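Local coordinates for protein haloacid delahogenase-like family hydrolase (Xanthomonas campestris pv. campestris, PDB 2PKE) that probably acts as a magnesium-dependent phosphatase of the haloacid dehalogenase-like hydrolase family, at residues Val193-Pro207 against Arg226-Val240. Numbering follows the deposited sequence. Where two conformers were deposited one is given.
Sequences VEPVLAIGGWGIYTP and RLREVPDPSGWPAAV
I204 meets helix 236-240 with both of its branches. I204 CD1 lies 3.7 Å from A239 CB and equally close to V240 CG2. I204 CG2, anti to the backbone N, reaches V230 CG2 and CD1 of the W236 indole. On the other face of the sheet L227 CD1 packs on Y205 CB, and L227 CB meets L197 CD1. Between these two layers strands 202-205 and 227-229 run parallel, their axes 10° apart. Four backbone bonds join them: G203 N to R226 O, R228 N to G203 O, Y205 N to R228 O and V230 N to Y205 O. This is the edge of the parallel sheet in the Rossmann-like HAD core, with 227-229 the outermost strand of this chain's sheet on that side. Beyond the strand ends T206 OG1 gives its proton to V230 O (2.6 Å) and accepts from W236 NE1 (2.9 Å), which points at it in the ring plane. At the other end of the strands R226, bent at chi3 (82°), lays its guanidinium over the six-membered ring of W202 in a cation-pi contact, R226 CZ 3.7 Å from the centroid, the planes 30° apart. At the guanidinium edge R226 NE donates a hydrogen bond to G201 O (3.0 Å) and R226 NH2 one to G200 O (2.8 Å), each from above the carbonyl plane.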
loop_
_atom_site.group_PDB
_atom_site.type_symbol
_atom_site.label_atom_id
_atom_site.label_comp_id
_atom_site.label_asym_id
_atom_site.label_seq_id
_atom_site.Cartn_x
_atom_site.Cartn_y
_atom_site.Cartn_z
ATOM N N VAL A 193 20.134 0.126 5.529
ATOM C CA VAL A 193 21.490 0.557 5.232
ATOM C C VAL A 193 22.149 -0.312 4.133
ATOM O O VAL A 193 22.686 0.208 3.150
ATOM C CB VAL A 193 22.306 0.586 6.572
ATOM C CG1 VAL A 193 23.830 0.799 6.329
ATOM C CG2 VAL A 193 21.736 1.651 7.528
ATOM N N GLU A 194 22.125 -1.624 4.293
ATOM C CA GLU A 194 22.895 -2.502 3.418
ATOM C C GLU A 194 22.469 -2.386 1.951
ATOM O O GLU A 194 23.315 -2.309 1.088
ATOM C CB GLU A 194 22.799 -3.962 3.859
ATOM C CG GLU A 194 23.601 -4.365 5.084
ATOM C CD GLU A 194 23.341 -5.846 5.475
ATOM O OE1 GLU A 194 22.880 -6.622 4.576
ATOM O OE2 GLU A 194 23.609 -6.217 6.658
ATOM N N PRO A 195 21.157 -2.380 1.655
ATOM C CA PRO A 195 20.752 -2.253 0.232
ATOM C C PRO A 195 21.134 -0.935 -0.443
ATOM O O PRO A 195 21.361 -0.898 -1.649
ATOM C CB PRO A 195 19.245 -2.390 0.301
ATOM C CG PRO A 195 18.971 -3.113 1.605
ATOM C CD PRO A 195 20.001 -2.607 2.526
ATOM N N VAL A 196 21.209 0.139 0.330
ATOM C CA VAL A 196 21.606 1.439 -0.191
ATOM C C VAL A 196 23.132 1.454 -0.434
ATOM O O VAL A 196 23.584 1.994 -1.440
ATOM C CB VAL A 196 21.149 2.585 0.773
ATOM C CG1 VAL A 196 21.683 3.987 0.302
ATOM C CG2 VAL A 196 19.636 2.581 0.888
ATOM N N LEU A 197 23.911 0.929 0.511
ATOM C CA LEU A 197 25.352 0.744 0.311
ATOM C C LEU A 197 25.555 -0.085 -0.943
ATOM O O LEU A 197 26.386 0.236 -1.775
ATOM C CB LEU A 197 26.031 0.077 1.517
ATOM C CG LEU A 197 25.981 0.877 2.840
ATOM C CD1 LEU A 197 26.717 0.179 3.947
ATOM C CD2 LEU A 197 26.520 2.227 2.613
ATOM N N ALA A 198 24.738 -1.109 -1.123
ATOM C CA ALA A 198 24.882 -2.000 -2.289
ATOM C C ALA A 198 24.723 -1.352 -3.652
ATOM O O ALA A 198 25.350 -1.784 -4.605
ATOM C CB ALA A 198 23.888 -3.188 -2.155
ATOM N N ILE A 199 23.887 -0.322 -3.761
ATOM C CA ILE A 199 23.699 0.416 -5.023
ATOM C C ILE A 199 24.585 1.653 -5.159
ATOM O O ILE A 199 24.537 2.344 -6.171
ATOM C CB ILE A 199 22.235 0.807 -5.277
ATOM C CG1 ILE A 199 21.743 1.842 -4.253
ATOM C CG2 ILE A 199 21.311 -0.464 -5.344
ATOM C CD1 ILE A 199 20.403 2.481 -4.689
ATOM N N GLY A 200 25.432 1.884 -4.160
ATOM C CA GLY A 200 26.429 2.944 -4.192
ATOM C C GLY A 200 26.095 4.156 -3.332
ATOM O O GLY A 200 26.728 5.193 -3.463
ATOM N N GLY A 201 25.117 4.012 -2.447
ATOM C CA GLY A 201 24.683 5.131 -1.577
ATOM C C GLY A 201 25.412 5.137 -0.254
ATOM O O GLY A 201 26.409 4.432 -0.051
ATOM N N TRP A 202 24.901 5.956 0.635
ATOM C CA TRP A 202 25.464 6.176 1.928
ATOM C C TRP A 202 24.412 5.871 2.952
ATOM O O TRP A 202 23.238 5.883 2.672
ATOM C CB TRP A 202 25.901 7.627 2.098
ATOM C CG TRP A 202 26.799 8.114 0.990
ATOM C CD1 TRP A 202 26.413 8.609 -0.199
ATOM C CD2 TRP A 202 28.223 8.154 1.001
ATOM N NE1 TRP A 202 27.500 8.960 -0.949
ATOM C CE2 TRP A 202 28.630 8.703 -0.236
ATOM C CE3 TRP A 202 29.200 7.788 1.931
ATOM C CZ2 TRP A 202 29.968 8.848 -0.589
ATOM C CZ3 TRP A 202 30.544 7.942 1.576
ATOM C CH2 TRP A 202 30.910 8.489 0.335
ATOM N N GLY A 203 24.867 5.566 4.158
ATOM C CA GLY A 203 24.016 5.064 5.200
ATOM C C GLY A 203 24.299 5.696 6.536
ATOM O O GLY A 203 25.444 5.944 6.897
ATOM N N ILE A 204 23.240 5.926 7.282
ATOM C CA ILE A 204 23.321 6.196 8.712
ATOM C C ILE A 204 22.479 5.135 9.462
ATOM O O ILE A 204 21.274 4.976 9.216
ATOM C CB ILE A 204 22.840 7.582 9.048
ATOM C CG1 ILE A 204 23.812 8.627 8.454
ATOM C CG2 ILE A 204 22.664 7.762 10.568
ATOM C CD1 ILE A 204 23.210 10.055 8.459
ATOM N N TYR A 205 23.151 4.445 10.362
ATOM C CA TYR A 205 22.623 3.350 11.150
ATOM C C TYR A 205 22.399 3.773 12.588
ATOM O O TYR A 205 23.350 4.049 13.308
ATOM C CB TYR A 205 23.594 2.225 11.129
ATOM C CG TYR A 205 23.213 1.013 11.959
ATOM C CD1 TYR A 205 21.922 0.514 11.927
ATOM C CD2 TYR A 205 24.161 0.349 12.735
ATOM C CE1 TYR A 205 21.577 -0.617 12.663
ATOM C CE2 TYR A 205 23.840 -0.765 13.480
ATOM C CZ TYR A 205 22.544 -1.244 13.446
ATOM O OH TYR A 205 22.186 -2.372 14.154
ATOM N N THR A 206 21.129 3.782 12.995
ATOM C CA THR A 206 20.700 4.108 14.367
ATOM C C THR A 206 19.823 2.985 14.915
ATOM O O THR A 206 18.597 2.990 14.741
ATOM C CB THR A 206 19.942 5.428 14.420
ATOM O OG1 THR A 206 20.809 6.465 13.988
ATOM C CG2 THR A 206 19.496 5.760 15.842
ATOM N N PRO A 207 20.458 1.994 15.555
ATOM C CA PRO A 207 19.680 0.858 16.041
ATOM C C PRO A 207 18.677 1.251 17.148
ATOM O O PRO A 207 18.921 2.177 17.901
ATOM C CB PRO A 207 20.761 -0.113 16.529
ATOM C CG PRO A 207 21.924 0.722 16.826
ATOM C CD PRO A 207 21.890 1.834 15.827
ATOM N N ARG A 226 31.242 3.986 3.928
ATOM C CA ARG A 226 30.067 4.727 3.468
ATOM C C ARG A 226 28.887 4.709 4.471
ATOM O O ARG A 226 27.797 5.119 4.136
ATOM C CB ARG A 226 29.568 4.174 2.149
ATOM C CG ARG A 226 30.639 4.110 1.070
ATOM C CD ARG A 226 30.035 3.487 -0.210
ATOM N NE ARG A 226 29.293 4.480 -1.006
ATOM C CZ ARG A 226 29.860 5.475 -1.687
ATOM N NH1 ARG A 226 31.173 5.661 -1.671
ATOM N NH2 ARG A 226 29.103 6.302 -2.391
ATOM N N LEU A 227 29.142 4.238 5.682
ATOM C CA LEU A 227 28.162 4.164 6.729
ATOM C C LEU A 227 28.700 4.900 7.972
ATOM O O LEU A 227 29.898 4.864 8.233
ATOM C CB LEU A 227 28.022 2.680 7.058
ATOM C CG LEU A 227 27.273 2.188 8.250
ATOM C CD1 LEU A 227 25.855 2.587 8.027
ATOM C CD2 LEU A 227 27.398 0.683 8.279
ATOM N N ARG A 228 27.807 5.556 8.705
ATOM C CA ARG A 228 28.076 6.042 10.082
ATOM C C ARG A 228 27.086 5.368 11.000
ATOM O O ARG A 228 25.907 5.204 10.650
ATOM C CB ARG A 228 27.866 7.546 10.190
ATOM C CG ARG A 228 28.743 8.377 9.287
ATOM C CD ARG A 228 30.167 8.425 9.806
ATOM N NE ARG A 228 30.983 9.305 8.968
ATOM C CZ ARG A 228 31.639 8.924 7.876
ATOM N NH1 ARG A 228 31.594 7.654 7.437
ATOM N NH2 ARG A 228 32.325 9.839 7.195
ATOM N N GLU A 229 27.547 4.957 12.175
ATOM C CA GLU A 229 26.629 4.489 13.192
ATOM C C GLU A 229 26.448 5.662 14.120
ATOM O O GLU A 229 27.415 6.193 14.661
ATOM C CB GLU A 229 27.125 3.257 13.928
ATOM C CG GLU A 229 25.995 2.606 14.733
ATOM C CD GLU A 229 26.455 1.374 15.469
ATOM O OE1 GLU A 229 27.500 0.813 15.081
ATOM O OE2 GLU A 229 25.787 0.975 16.448
ATOM N N VAL A 230 25.205 6.076 14.265
ATOM C CA VAL A 230 24.845 7.245 15.058
ATOM C C VAL A 230 23.825 6.820 16.129
ATOM O O VAL A 230 22.734 6.408 15.784
ATOM C CB VAL A 230 24.231 8.317 14.164
ATOM C CG1 VAL A 230 23.815 9.512 15.013
ATOM C CG2 VAL A 230 25.218 8.702 13.008
ATOM N N PRO A 231 24.201 6.876 17.428
ATOM C CA PRO A 231 23.353 6.311 18.491
ATOM C C PRO A 231 21.969 6.956 18.693
ATOM O O PRO A 231 21.041 6.262 19.031
ATOM C CB PRO A 231 24.203 6.480 19.760
ATOM C CG PRO A 231 25.559 6.730 19.299
ATOM C CD PRO A 231 25.468 7.385 17.963
ATOM N N ASP A 232 21.840 8.259 18.502
ATOM C CA ASP A 232 20.560 8.890 18.648
ATOM C C ASP A 232 20.377 9.962 17.583
ATOM O O ASP A 232 21.343 10.377 16.957
ATOM C CB ASP A 232 20.362 9.405 20.079
ATOM C CG ASP A 232 21.060 10.710 20.328
ATOM O OD1 ASP A 232 22.279 10.637 20.602
ATOM O OD2 ASP A 232 20.383 11.782 20.254
ATOM N N PRO A 233 19.118 10.356 17.326
ATOM C CA PRO A 233 18.856 11.277 16.221
ATOM C C PRO A 233 19.578 12.604 16.270
ATOM O O PRO A 233 19.782 13.211 15.219
ATOM C CB PRO A 233 17.331 11.476 16.277
ATOM C CG PRO A 233 16.835 10.269 16.937
ATOM C CD PRO A 233 17.860 9.934 17.965
ATOM N N SER A 234 19.903 13.109 17.450
ATOM C CA SER A 234 20.591 14.397 17.550
ATOM C C SER A 234 21.940 14.394 16.778
ATOM O O SER A 234 22.417 15.444 16.304
ATOM C CB SER A 234 20.776 14.829 19.020
ATOM O OG SER A 234 21.620 13.950 19.735
ATOM N N GLY A 235 22.510 13.205 16.582
ATOM C CA GLY A 235 23.739 13.057 15.764
ATOM C C GLY A 235 23.552 12.971 14.245
ATOM O O GLY A 235 24.519 13.023 13.500
ATOM N N TRP A 236 22.305 12.916 13.768
ATOM C CA TRP A 236 22.066 12.681 12.360
ATOM C C TRP A 236 22.532 13.837 11.461
ATOM O O TRP A 236 23.085 13.573 10.407
ATOM C CB TRP A 236 20.583 12.432 12.060
ATOM C CG TRP A 236 19.987 11.144 12.569
ATOM C CD1 TRP A 236 20.645 10.046 12.972
ATOM C CD2 TRP A 236 18.592 10.822 12.622
ATOM N NE1 TRP A 236 19.759 9.054 13.334
ATOM C CE2 TRP A 236 18.488 9.504 13.139
ATOM C CE3 TRP A 236 17.412 11.555 12.390
ATOM C CZ2 TRP A 236 17.256 8.875 13.351
ATOM C CZ3 TRP A 236 16.194 10.949 12.613
ATOM C CH2 TRP A 236 16.116 9.608 13.072
ATOM N N PRO A 237 22.217 15.104 11.822
ATOM C CA PRO A 237 22.597 16.209 10.934
ATOM C C PRO A 237 24.121 16.288 10.729
ATOM O O PRO A 237 24.581 16.391 9.578
ATOM C CB PRO A 237 22.001 17.449 11.649
ATOM C CG PRO A 237 20.904 16.893 12.529
ATOM C CD PRO A 237 21.436 15.597 12.988
ATOM N N ALA A 238 24.885 16.149 11.810
ATOM C CA ALA A 238 26.366 16.106 11.733
ATOM C C ALA A 238 26.870 14.951 10.846
ATOM O O ALA A 238 27.825 15.098 10.083
ATOM C CB ALA A 238 26.992 15.999 13.161
ATOM N N ALA A 239 26.208 13.814 10.952
ATOM C CA ALA A 239 26.565 12.605 10.193
ATOM C C ALA A 239 26.298 12.825 8.729
ATOM O O ALA A 239 27.123 12.469 7.922
ATOM C CB ALA A 239 25.834 11.341 10.735
ATOM N N VAL A 240 25.183 13.470 8.402
ATOM C CA VAL A 240 24.847 13.778 7.002
ATOM C C VAL A 240 25.925 14.682 6.403
ATOM O O VAL A 240 26.415 14.437 5.279
ATOM C CB VAL A 240 23.434 14.419 6.851
ATOM C CG1 VAL A 240 23.237 15.065 5.374
ATOM C CG2 VAL A 240 22.369 13.389 7.171
HETATM O O HOH W 1 21.050 3.689 18.562
#